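Local coordinates for 2-oxo-1,2-dihydroquinoline 8-monooxygenase, oxygenase component (Pseudomonas putida, PDB 1Z02), which probably hydroxylates 2-oxo-1,2-dihydroquinoline at position 8, with a Rieske [2Fe-2S] cluster feeding electrons to a mononuclear iron that activates dioxygen, at residues V66-R71 / V150-D155; D82-R87 / F110-E115; R290-S295 / E305-E310. All blocks are in the same frame, centred on the assembly; numbering follows the deposited sequence.

Contact 1 of 3, residues V66-R71 / V150-D155; sequences VPIVLR and VFVRED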
loop_
_atom_site.group_PDB
_atom_site.type_symbol
_atom_site.label_atom_id
_atom_site.label_comp_id
_atom_site.label_asym_id
_atom_site.label_seq_id
_atom_site.Cartn_x
_atom_site.Cartn_y
_atom_site.Cartn_z
ATOM N N VAL A 66 -17.280 -10.285 5.589
ATOM C CA VAL A 66 -18.570 -10.256 4.908
ATOM C C VAL A 66 -19.180 -8.858 4.856
ATOM O O VAL A 66 -19.428 -8.231 5.888
ATOM C CB VAL A 66 -19.594 -11.177 5.617
ATOM C CG1 VAL A 66 -20.900 -11.183 4.848
ATOM C CG2 VAL A 66 -19.036 -12.581 5.739
ATOM N N PRO A 67 -19.403 -8.343 3.643
ATOM C CA PRO A 67 -20.000 -7.017 3.467
ATOM C C PRO A 67 -21.501 -7.106 3.785
ATOM O O PRO A 67 -22.221 -7.950 3.237
ATOM C CB PRO A 67 -19.711 -6.699 1.999
ATOM C CG PRO A 67 -19.683 -8.041 1.358
ATOM C CD PRO A 67 -18.973 -8.914 2.354
ATOM N N ILE A 68 -21.962 -6.235 4.674
ATOM C CA ILE A 68 -23.358 -6.233 5.105
ATOM C C ILE A 68 -23.986 -4.845 5.011
ATOM O O ILE A 68 -23.366 -3.848 5.364
ATOM C CB ILE A 68 -23.453 -6.701 6.577
ATOM C CG1 ILE A 68 -22.891 -8.121 6.710
ATOM C CG2 ILE A 68 -24.898 -6.664 7.051
ATOM C CD1 ILE A 68 -22.712 -8.616 8.155
ATOM N N VAL A 69 -25.226 -4.787 4.540
ATOM C CA VAL A 69 -25.941 -3.529 4.432
ATOM C C VAL A 69 -27.198 -3.623 5.297
ATOM O O VAL A 69 -27.895 -4.645 5.295
ATOM C CB VAL A 69 -26.317 -3.225 2.963
ATOM C CG1 VAL A 69 -27.157 -4.360 2.395
ATOM C CG2 VAL A 69 -27.056 -1.891 2.873
ATOM N N LEU A 70 -27.466 -2.566 6.059
ATOM C CA LEU A 70 -28.634 -2.545 6.939
ATOM C C LEU A 70 -29.564 -1.384 6.614
ATOM O O LEU A 70 -29.127 -0.317 6.172
ATOM C CB LEU A 70 -28.215 -2.433 8.413
ATOM C CG LEU A 70 -27.290 -3.476 9.047
ATOM C CD1 LEU A 70 -25.848 -3.167 8.714
ATOM C CD2 LEU A 70 -27.495 -3.471 10.541
ATOM N N ARG A 71 -30.853 -1.610 6.830
ATOM C CA ARG A 71 -31.863 -0.586 6.597
ATOM C C ARG A 71 -32.975 -0.717 7.622
ATOM O O ARG A 71 -33.381 -1.829 7.960
ATOM C CB ARG A 71 -32.474 -0.704 5.195
ATOM C CG ARG A 71 -33.533 0.372 4.928
ATOM C CD ARG A 71 -34.365 0.098 3.691
ATOM N NE ARG A 71 -35.355 1.156 3.488
ATOM C CZ ARG A 71 -36.432 1.045 2.711
ATOM N NH1 ARG A 71 -37.271 2.064 2.589
ATOM N NH2 ARG A 71 -36.684 -0.086 2.065
ATOM N N VAL A 150 -26.099 -8.333 14.760
ATOM C CA VAL A 150 -26.350 -9.062 13.524
ATOM C C VAL A 150 -25.674 -10.414 13.624
ATOM O O VAL A 150 -24.579 -10.525 14.177
ATOM C CB VAL A 150 -25.783 -8.313 12.287
ATOM C CG1 VAL A 150 -26.032 -9.114 11.030
ATOM C CG2 VAL A 150 -26.436 -6.954 12.155
ATOM N N PHE A 151 -26.341 -11.444 13.117
ATOM C CA PHE A 151 -25.785 -12.791 13.134
ATOM C C PHE A 151 -25.062 -12.981 11.801
ATOM O O PHE A 151 -25.695 -13.287 10.778
ATOM C CB PHE A 151 -26.899 -13.834 13.270
ATOM C CG PHE A 151 -26.396 -15.238 13.449
ATOM C CD1 PHE A 151 -25.774 -15.622 14.633
ATOM C CD2 PHE A 151 -26.513 -16.170 12.423
ATOM C CE1 PHE A 151 -25.274 -16.913 14.791
ATOM C CE2 PHE A 151 -26.012 -17.469 12.573
ATOM C CZ PHE A 151 -25.391 -17.837 13.759
ATOM N N VAL A 152 -23.745 -12.788 11.817
ATOM C CA VAL A 152 -22.927 -12.926 10.616
ATOM C C VAL A 152 -22.686 -14.409 10.359
ATOM O O VAL A 152 -21.970 -15.076 11.109
ATOM C CB VAL A 152 -21.581 -12.190 10.782
ATOM C CG1 VAL A 152 -20.830 -12.148 9.441
ATOM C CG2 VAL A 152 -21.835 -10.781 11.302
ATOM N N ARG A 153 -23.284 -14.921 9.288
ATOM C CA ARG A 153 -23.186 -16.337 8.962
ATOM C C ARG A 153 -22.742 -16.629 7.537
ATOM O O ARG A 153 -22.755 -15.749 6.674
ATOM C CB ARG A 153 -24.550 -16.998 9.192
ATOM C CG ARG A 153 -25.661 -16.314 8.412
ATOM C CD ARG A 153 -26.943 -17.113 8.389
ATOM N NE ARG A 153 -28.013 -16.395 7.698
ATOM C CZ ARG A 153 -29.255 -16.853 7.577
ATOM N NH1 ARG A 153 -30.170 -16.137 6.936
ATOM N NH2 ARG A 153 -29.583 -18.032 8.097
ATOM N N GLU A 154 -22.355 -17.880 7.300
ATOM C CA GLU A 154 -21.952 -18.315 5.968
ATOM C C GLU A 154 -23.241 -18.405 5.158
ATOM O O GLU A 154 -24.326 -18.583 5.722
ATOM C CB GLU A 154 -21.303 -19.700 6.019
ATOM C CG GLU A 154 -20.228 -19.874 7.072
ATOM C CD GLU A 154 -19.725 -21.300 7.140
ATOM O OE1 GLU A 154 -18.860 -21.674 6.324
ATOM O OE2 GLU A 154 -20.215 -22.055 8.001
ATOM N N ASP A 155 -23.115 -18.313 3.839
ATOM C CA ASP A 155 -24.269 -18.365 2.941
ATOM C C ASP A 155 -25.183 -19.564 3.155
ATOM O O ASP A 155 -26.401 -19.463 2.986
ATOM C CB ASP A 155 -23.795 -18.369 1.486
ATOM C CG ASP A 155 -23.147 -17.061 1.077
ATOM O OD1 ASP A 155 -22.566 -17.011 -0.016
ATOM O OD2 ASP A 155 -23.225 -16.078 1.836
#
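Strand 66-71 runs past strand 150-152, where V66 lies nearest V152, at 154° between their N-to-C directions and 10.0 Å between axes. The two nearest CA atoms, of V66 and V152, stand 7.7 Å apart, too far for backbone pairing, so between these two segments the contact is made by side chains. V66, I68 and L70 alternate along one strand and V150 and V152 along the other, all directed into the space between. V152 spreads its two methyls over two partners. With chi1 at -171° its CG1 is anti to the backbone N and lies 4.1 Å from V66 CB, while CG2 meets I68 CD1 at 3.9 Å. This is the face-to-face packing of a Rieske domain's beta layers: sheet 58-63/66-73/76-81 lies against sheet 43-49/147-152/141-144. Beta-branched valine and isoleucine suit it, because they favour extended backbone and fill the interface close to the chain. I68 continues outward from CG1 (chi2 170°), which carries CD1 to V152 and, more loosely, to 4.4 Å from V150 CG1. L70 and V150 approach tip to tip, L70 CD2 to V150 CG2 at 4.0 Å, and both also touch A47 of strand 43-49.

Contact 2 of 3, residues D82-R87 / F110-E115; sequences DQCLHR and FTFDLE. With FES (Fe2/s2 (inorganic) cluster), chain H.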
loop_
_atom_site.group_PDB
_atom_site.type_symbol
_atom_site.label_atom_id
_atom_site.label_comp_id
_atom_site.label_asym_id
_atom_site.label_seq_id
_atom_site.Cartn_x
_atom_site.Cartn_y
_atom_site.Cartn_z
ATOM N N ASP A 82 -24.016 -6.897 1.473
ATOM C CA ASP A 82 -23.789 -5.671 0.710
ATOM C C ASP A 82 -23.040 -5.984 -0.585
ATOM O O ASP A 82 -21.902 -5.530 -0.789
ATOM C CB ASP A 82 -22.986 -4.683 1.563
ATOM C CG ASP A 82 -23.081 -3.253 1.055
ATOM O OD1 ASP A 82 -22.316 -2.410 1.562
ATOM O OD2 ASP A 82 -23.920 -2.983 0.160
ATOM N N GLN A 83 -23.687 -6.747 -1.461
ATOM C CA GLN A 83 -23.087 -7.147 -2.738
ATOM C C GLN A 83 -24.158 -7.546 -3.747
ATOM O O GLN A 83 -24.836 -8.554 -3.580
ATOM C CB GLN A 83 -22.138 -8.334 -2.542
ATOM C CG GLN A 83 -21.480 -8.817 -3.839
ATOM C CD GLN A 83 -20.829 -10.182 -3.691
ATOM O OE1 GLN A 83 -21.512 -11.197 -3.498
ATOM N NE2 GLN A 83 -19.502 -10.216 -3.772
ATOM N N CYS A 84 -24.311 -6.749 -4.794
ATOM C CA CYS A 84 -25.298 -7.035 -5.822
ATOM C C CYS A 84 -24.839 -8.259 -6.602
ATOM O O CYS A 84 -23.657 -8.359 -6.941
ATOM C CB CYS A 84 -25.434 -5.842 -6.764
ATOM S SG CYS A 84 -26.699 -6.100 -8.034
ATOM N N LEU A 85 -25.780 -9.171 -6.879
ATOM C CA LEU A 85 -25.526 -10.418 -7.618
ATOM C C LEU A 85 -25.169 -10.164 -9.054
ATOM O O LEU A 85 -24.544 -11.005 -9.696
ATOM C CB LEU A 85 -26.766 -11.298 -7.709
ATOM C CG LEU A 85 -27.742 -11.472 -6.583
ATOM C CD1 LEU A 85 -28.885 -12.393 -6.976
ATOM C CD2 LEU A 85 -26.974 -11.992 -5.447
ATOM N N HIS A 86 -25.639 -9.044 -9.586
ATOM C CA HIS A 86 -25.363 -8.747 -10.970
ATOM C C HIS A 86 -23.876 -8.557 -11.197
ATOM O O HIS A 86 -23.212 -9.452 -11.720
ATOM C CB HIS A 86 -26.106 -7.495 -11.439
ATOM C CG HIS A 86 -26.036 -7.290 -12.920
ATOM N ND1 HIS A 86 -26.107 -6.044 -13.513
ATOM C CD2 HIS A 86 -25.890 -8.173 -13.937
ATOM C CE1 HIS A 86 -26.004 -6.171 -14.819
ATOM N NE2 HIS A 86 -25.871 -7.456 -15.107
ATOM N N ARG A 87 -23.353 -7.400 -10.797
ATOM C CA ARG A 87 -21.939 -7.115 -10.996
ATOM C C ARG A 87 -21.142 -6.691 -9.761
ATOM O O ARG A 87 -20.179 -5.932 -9.860
ATOM C CB ARG A 87 -21.783 -6.107 -12.137
ATOM C CG ARG A 87 -22.475 -6.597 -13.403
ATOM C CD ARG A 87 -22.059 -5.843 -14.644
ATOM N NE ARG A 87 -20.648 -6.055 -14.946
ATOM C CZ ARG A 87 -20.077 -5.742 -16.102
ATOM N NH1 ARG A 87 -18.785 -5.967 -16.278
ATOM N NH2 ARG A 87 -20.798 -5.212 -17.079
ATOM N N PHE A 110 -31.177 -4.131 -9.775
ATOM C CA PHE A 110 -31.479 -5.460 -9.260
ATOM C C PHE A 110 -32.100 -5.137 -7.906
ATOM O O PHE A 110 -31.543 -4.357 -7.135
ATOM C CB PHE A 110 -30.201 -6.282 -9.082
ATOM C CG PHE A 110 -29.891 -7.197 -10.247
ATOM C CD1 PHE A 110 -29.900 -6.715 -11.557
ATOM C CD2 PHE A 110 -29.574 -8.542 -10.023
ATOM C CE1 PHE A 110 -29.597 -7.565 -12.640
ATOM C CE2 PHE A 110 -29.270 -9.399 -11.082
ATOM C CZ PHE A 110 -29.279 -8.913 -12.398
ATOM N N THR A 111 -33.263 -5.710 -7.626
ATOM C CA THR A 111 -33.957 -5.411 -6.376
ATOM C C THR A 111 -34.159 -6.632 -5.496
ATOM O O THR A 111 -34.564 -7.700 -5.969
ATOM C CB THR A 111 -35.316 -4.749 -6.676
ATOM O OG1 THR A 111 -35.115 -3.621 -7.540
ATOM C CG2 THR A 111 -35.962 -4.277 -5.400
ATOM N N PHE A 112 -33.883 -6.468 -4.205
ATOM C CA PHE A 112 -33.992 -7.583 -3.277
ATOM C C PHE A 112 -34.969 -7.360 -2.133
ATOM O O PHE A 112 -35.144 -6.237 -1.653
ATOM C CB PHE A 112 -32.607 -7.923 -2.710
ATOM C CG PHE A 112 -31.545 -8.020 -3.761
ATOM C CD1 PHE A 112 -30.809 -6.902 -4.122
ATOM C CD2 PHE A 112 -31.321 -9.214 -4.432
ATOM C CE1 PHE A 112 -29.864 -6.968 -5.144
ATOM C CE2 PHE A 112 -30.381 -9.293 -5.453
ATOM C CZ PHE A 112 -29.649 -8.167 -5.812
ATOM N N ASP A 113 -35.607 -8.447 -1.712
ATOM C CA ASP A 113 -36.567 -8.406 -0.619
ATOM C C ASP A 113 -35.801 -8.343 0.698
ATOM O O ASP A 113 -34.937 -9.175 0.958
ATOM C CB ASP A 113 -37.444 -9.650 -0.654
ATOM C CG ASP A 113 -38.525 -9.607 0.385
ATOM O OD1 ASP A 113 -39.245 -8.639 0.460
ATOM O OD2 ASP A 113 -38.684 -10.530 1.157
ATOM N N LEU A 114 -36.111 -7.347 1.519
ATOM C CA LEU A 114 -35.427 -7.172 2.794
ATOM C C LEU A 114 -35.520 -8.377 3.714
ATOM O O LEU A 114 -34.586 -8.667 4.456
ATOM C CB LEU A 114 -35.979 -5.953 3.525
ATOM C CG LEU A 114 -35.643 -4.593 2.911
ATOM C CD1 LEU A 114 -36.364 -3.503 3.692
ATOM C CD2 LEU A 114 -34.145 -4.366 2.943
ATOM N N GLU A 115 -36.641 -9.081 3.668
ATOM C CA GLU A 115 -36.846 -10.233 4.531
ATOM C C GLU A 115 -36.151 -11.515 4.110
ATOM O O GLU A 115 -35.480 -12.151 4.909
ATOM C CB GLU A 115 -38.335 -10.539 4.642
ATOM C CG GLU A 115 -38.619 -11.737 5.514
ATOM C CD GLU A 115 -39.115 -11.323 6.863
ATOM O OE1 GLU A 115 -40.184 -10.691 6.911
ATOM O OE2 GLU A 115 -38.445 -11.610 7.872
HETATM FE FE1 FES H . -26.171 -4.199 -12.022
HETATM FE FE2 FES H . -26.270 -4.116 -9.386
HETATM S S1 FES H . -27.939 -4.090 -10.760
HETATM S S2 FES H . -24.424 -4.131 -10.592
#
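H86 and F110 meet beside the [2Fe-2S] cluster, and H86 can be followed outward from its backbone. Its CB sits squarely over the F110 ring, 3.5 Å from the ring centroid, a CH-pi contact. CG, anti to the backbone N (chi1 -170°), comes 3.6 Å from F110 CE1. The imidazole then slides off the phenyl, so that the two planes are nearly parallel, at 9°, but barely overlap. On one side of the ring CD2 passes near F110 CZ; on the other ND1 binds FE1 at 2.4 Å. R87 CG lies over the centre of the opposite imidazole face, whereas F110 CE1 meets its own face only toward the rim. At the far end of the ring NE2 is hydrogen-bonded to D391 of the second subunit. C84 supplies the other ligand from 82-87: its SG binds FE2 at 2.4 Å and accepts a hydrogen bond from H86 N at 3.5 Å. The same sulfur lies at the edge of the F112 ring, whose CE2 packs against L85 CG at 3.6 Å. F110 CD1 reaches cluster sulfur S1 at 3.4 Å, an apolar neighbour for this sulfide. An alanine at F110 would probably leave H86 CB and the near rim of its imidazole without the phenyl ring, opening a gap beside S1 and leaving the imidazole held mainly by the iron, R87 CG and D391 of the second subunit. H108 and C105 complete the two-histidine, two-cysteine coordination that defines a Rieske centre. Because histidine donates less electron density than thiolate, an incoming electron is likely to settle on FE1, and the link from H86 to D391 of the second subunit is consistent with the passage of electrons between subunits known in this family.

Contact 3 of 3, residues R290-S295 / E305-E310; sequences RHYRTS and ENWPEE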
loop_
_atom_site.group_PDB
_atom_site.type_symbol
_atom_site.label_atom_id
_atom_site.label_comp_id
_atom_site.label_asym_id
_atom_site.label_seq_id
_atom_site.Cartn_x
_atom_site.Cartn_y
_atom_site.Cartn_z
ATOM N N ARG A 290 -9.965 -0.876 42.850
ATOM C CA ARG A 290 -11.385 -1.169 42.720
ATOM C C ARG A 290 -11.656 -2.659 42.568
ATOM O O ARG A 290 -10.845 -3.399 42.008
ATOM C CB ARG A 290 -11.954 -0.478 41.493
ATOM C CG ARG A 290 -12.794 0.711 41.777
ATOM C CD ARG A 290 -13.663 1.022 40.599
ATOM N NE ARG A 290 -14.938 0.332 40.658
ATOM C CZ ARG A 290 -15.922 0.685 41.473
ATOM N NH1 ARG A 290 -17.049 0.037 41.480
ATOM N NH2 ARG A 290 -15.795 1.692 42.302
ATOM N N HIS A 291 -12.814 -3.094 43.047
ATOM C CA HIS A 291 -13.188 -4.491 42.908
ATOM C C HIS A 291 -13.870 -4.631 41.553
ATOM O O HIS A 291 -14.776 -3.858 41.222
ATOM C CB HIS A 291 -14.142 -4.928 44.022
ATOM C CG HIS A 291 -13.512 -4.967 45.379
ATOM N ND1 HIS A 291 -12.243 -5.465 45.598
ATOM C CD2 HIS A 291 -13.977 -4.587 46.590
ATOM C CE1 HIS A 291 -11.956 -5.386 46.882
ATOM N NE2 HIS A 291 -12.994 -4.857 47.509
ATOM N N TYR A 292 -13.429 -5.618 40.777
ATOM C CA TYR A 292 -13.966 -5.870 39.443
ATOM C C TYR A 292 -13.628 -7.301 39.040
ATOM O O TYR A 292 -12.745 -7.922 39.623
ATOM C CB TYR A 292 -13.331 -4.900 38.442
ATOM C CG TYR A 292 -11.842 -5.117 38.294
ATOM C CD1 TYR A 292 -11.336 -6.073 37.408
ATOM C CD2 TYR A 292 -10.936 -4.402 39.073
ATOM C CE1 TYR A 292 -9.964 -6.306 37.309
ATOM C CE2 TYR A 292 -9.562 -4.628 38.977
ATOM C CZ TYR A 292 -9.087 -5.577 38.096
ATOM O OH TYR A 292 -7.736 -5.790 37.986
ATOM N N ARG A 293 -14.332 -7.818 38.041
ATOM C CA ARG A 293 -14.090 -9.174 37.565
ATOM C C ARG A 293 -14.269 -9.247 36.048
ATOM O O ARG A 293 -15.214 -8.691 35.495
ATOM C CB ARG A 293 -15.046 -10.146 38.264
ATOM C CG ARG A 293 -14.772 -11.606 37.980
ATOM C CD ARG A 293 -15.511 -12.491 38.966
ATOM N NE ARG A 293 -16.959 -12.381 38.842
ATOM C CZ ARG A 293 -17.822 -13.027 39.622
ATOM N NH1 ARG A 293 -19.129 -12.877 39.441
ATOM N NH2 ARG A 293 -17.378 -13.820 40.588
ATOM N N THR A 294 -13.352 -9.936 35.380
ATOM C CA THR A 294 -13.407 -10.077 33.932
ATOM C C THR A 294 -13.671 -11.504 33.476
ATOM O O THR A 294 -13.219 -12.472 34.091
ATOM C CB THR A 294 -12.087 -9.619 33.275
ATOM O OG1 THR A 294 -10.981 -10.267 33.920
ATOM C CG2 THR A 294 -11.936 -8.121 33.385
ATOM N N SER A 295 -14.406 -11.614 32.380
ATOM C CA SER A 295 -14.728 -12.901 31.784
ATOM C C SER A 295 -14.807 -12.682 30.276
ATOM O O SER A 295 -14.969 -11.551 29.815
ATOM C CB SER A 295 -16.070 -13.423 32.317
ATOM O OG SER A 295 -17.117 -12.487 32.125
ATOM N N GLU A 305 -17.274 -6.670 35.287
ATOM C CA GLU A 305 -18.249 -6.401 36.339
ATOM C C GLU A 305 -17.749 -5.329 37.297
ATOM O O GLU A 305 -16.555 -5.240 37.572
ATOM C CB GLU A 305 -18.537 -7.682 37.136
ATOM C CG GLU A 305 -19.002 -8.838 36.283
ATOM C CD GLU A 305 -19.061 -10.144 37.039
ATOM O OE1 GLU A 305 -18.494 -11.144 36.540
ATOM O OE2 GLU A 305 -19.680 -10.172 38.125
ATOM N N ASN A 306 -18.676 -4.518 37.795
ATOM C CA ASN A 306 -18.363 -3.464 38.751
ATOM C C ASN A 306 -17.336 -2.447 38.256
ATOM O O ASN A 306 -16.442 -2.024 38.999
ATOM C CB ASN A 306 -17.887 -4.085 40.064
ATOM C CG ASN A 306 -18.306 -3.275 41.265
ATOM O OD1 ASN A 306 -19.489 -2.957 41.430
ATOM N ND2 ASN A 306 -17.348 -2.938 42.117
ATOM N N TRP A 307 -17.479 -2.046 36.996
ATOM C CA TRP A 307 -16.579 -1.069 36.393
ATOM C C TRP A 307 -17.366 -0.113 35.493
ATOM O O TRP A 307 -18.210 -0.541 34.701
ATOM C CB TRP A 307 -15.496 -1.789 35.588
ATOM C CG TRP A 307 -14.444 -0.890 35.019
ATOM C CD1 TRP A 307 -14.493 -0.217 33.832
ATOM C CD2 TRP A 307 -13.191 -0.547 35.622
ATOM N NE1 TRP A 307 -13.349 0.521 33.655
ATOM C CE2 TRP A 307 -12.530 0.337 34.741
ATOM C CE3 TRP A 307 -12.561 -0.901 36.824
ATOM C CZ2 TRP A 307 -11.270 0.874 35.021
ATOM C CZ3 TRP A 307 -11.302 -0.364 37.105
ATOM C CH2 TRP A 307 -10.672 0.513 36.203
ATOM N N PRO A 308 -17.103 1.200 35.607
ATOM C CA PRO A 308 -16.127 1.815 36.520
ATOM C C PRO A 308 -16.632 2.012 37.954
ATOM O O PRO A 308 -15.864 2.354 38.856
ATOM C CB PRO A 308 -15.802 3.135 35.830
ATOM C CG PRO A 308 -17.070 3.474 35.156
ATOM C CD PRO A 308 -17.558 2.168 34.597
ATOM N N GLU A 309 -17.929 1.801 38.149
ATOM C CA GLU A 309 -18.554 1.931 39.462
ATOM C C GLU A 309 -19.651 0.882 39.647
ATOM O O GLU A 309 -20.070 0.226 38.687
ATOM C CB GLU A 309 -19.149 3.330 39.629
ATOM C CG GLU A 309 -18.110 4.433 39.740
ATOM C CD GLU A 309 -18.723 5.821 39.712
ATOM O OE1 GLU A 309 -18.003 6.792 40.032
ATOM O OE2 GLU A 309 -19.917 5.946 39.364
ATOM N N GLU A 310 -20.124 0.738 40.881
ATOM C CA GLU A 310 -21.158 -0.241 41.181
ATOM C C GLU A 310 -22.390 -0.036 40.318
ATOM O O GLU A 310 -22.756 1.097 39.998
ATOM C CB GLU A 310 -21.542 -0.171 42.659
ATOM C CG GLU A 310 -20.367 -0.190 43.603
ATOM C CD GLU A 310 -20.797 -0.290 45.047
ATOM O OE1 GLU A 310 -19.921 -0.197 45.929
ATOM O OE2 GLU A 310 -22.007 -0.462 45.305
HETATM O O HOH W 1 -17.118 -10.685 34.306
#
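R290 grips the backbone of N306 side-on: NE and NH1 both donate to N306 O, each at 3.3 Å, from the same face of the carbonyl. N306 O lies almost in the guanidinium plane, as arginine's N-H groups prefer. P308 O, although 2.9 Å from R290 NE, is badly angled for a bond and lies over a guanidinium face together with E309 CA. The N306 side chain makes a second tie, to the next residue of 290-295: ND2 donates to H291 O at 2.9 Å, nearly straight at 167°, with the acceptor in the amide plane. Asparagine also suits the left-handed helical backbone at this turn (phi 58°). Further along, E305 N donates to R293 O at 2.9 Å; the reverse bond, R293 N to E305 O, is weak. R293 and E305 lie side by side, pointing the same way, and form a buried salt bridge; a bend in R293 at chi3 (64°) places NE beside E305. R293 NE meets OE1 of E305 at 3.0 Å from above the carboxylate plane, and R293 NH1 reaches OE2 of E305 at 3.1 Å on its syn lone pair. Neighbouring groups add further bonds: R293 NH1 and NH2 also bond to F180 O and P181 O, and W185 NE1 bonds to E305 OE2. A water lies within hydrogen-bonding distance of R293 O, E305 OE1 and S295 OG. W307 turns its edge toward the Y292 face, offset. The salt bridge and the N306 bonds lie at the open end of the hairpin of strands 293-297 and 301-305, part of the large antiparallel sheet of the Bet v 1-like catalytic domain.

In the fold
Contacts 1 and 2 belong to the Rieske domain, their centres 13 Å apart, and in sequence contact 2 falls between the two segments of contact 1. They join directly where P67 O faces D82 N at 2.7 Å, a probable hydrogen bond, so the sandwich of contact 1 leads straight into the loop that carries cluster ligands C84 and H86. Contact 3 lies beyond the chain's centre in the catalytic domain, its nearest atoms about 30 Å from those of contact 2. The side chain of W307 is about 9 Å from the bound iron(III) ion. The second subunit bonded to H86 is consistent with electron transfer between neighbouring subunits, as in related oxygenases.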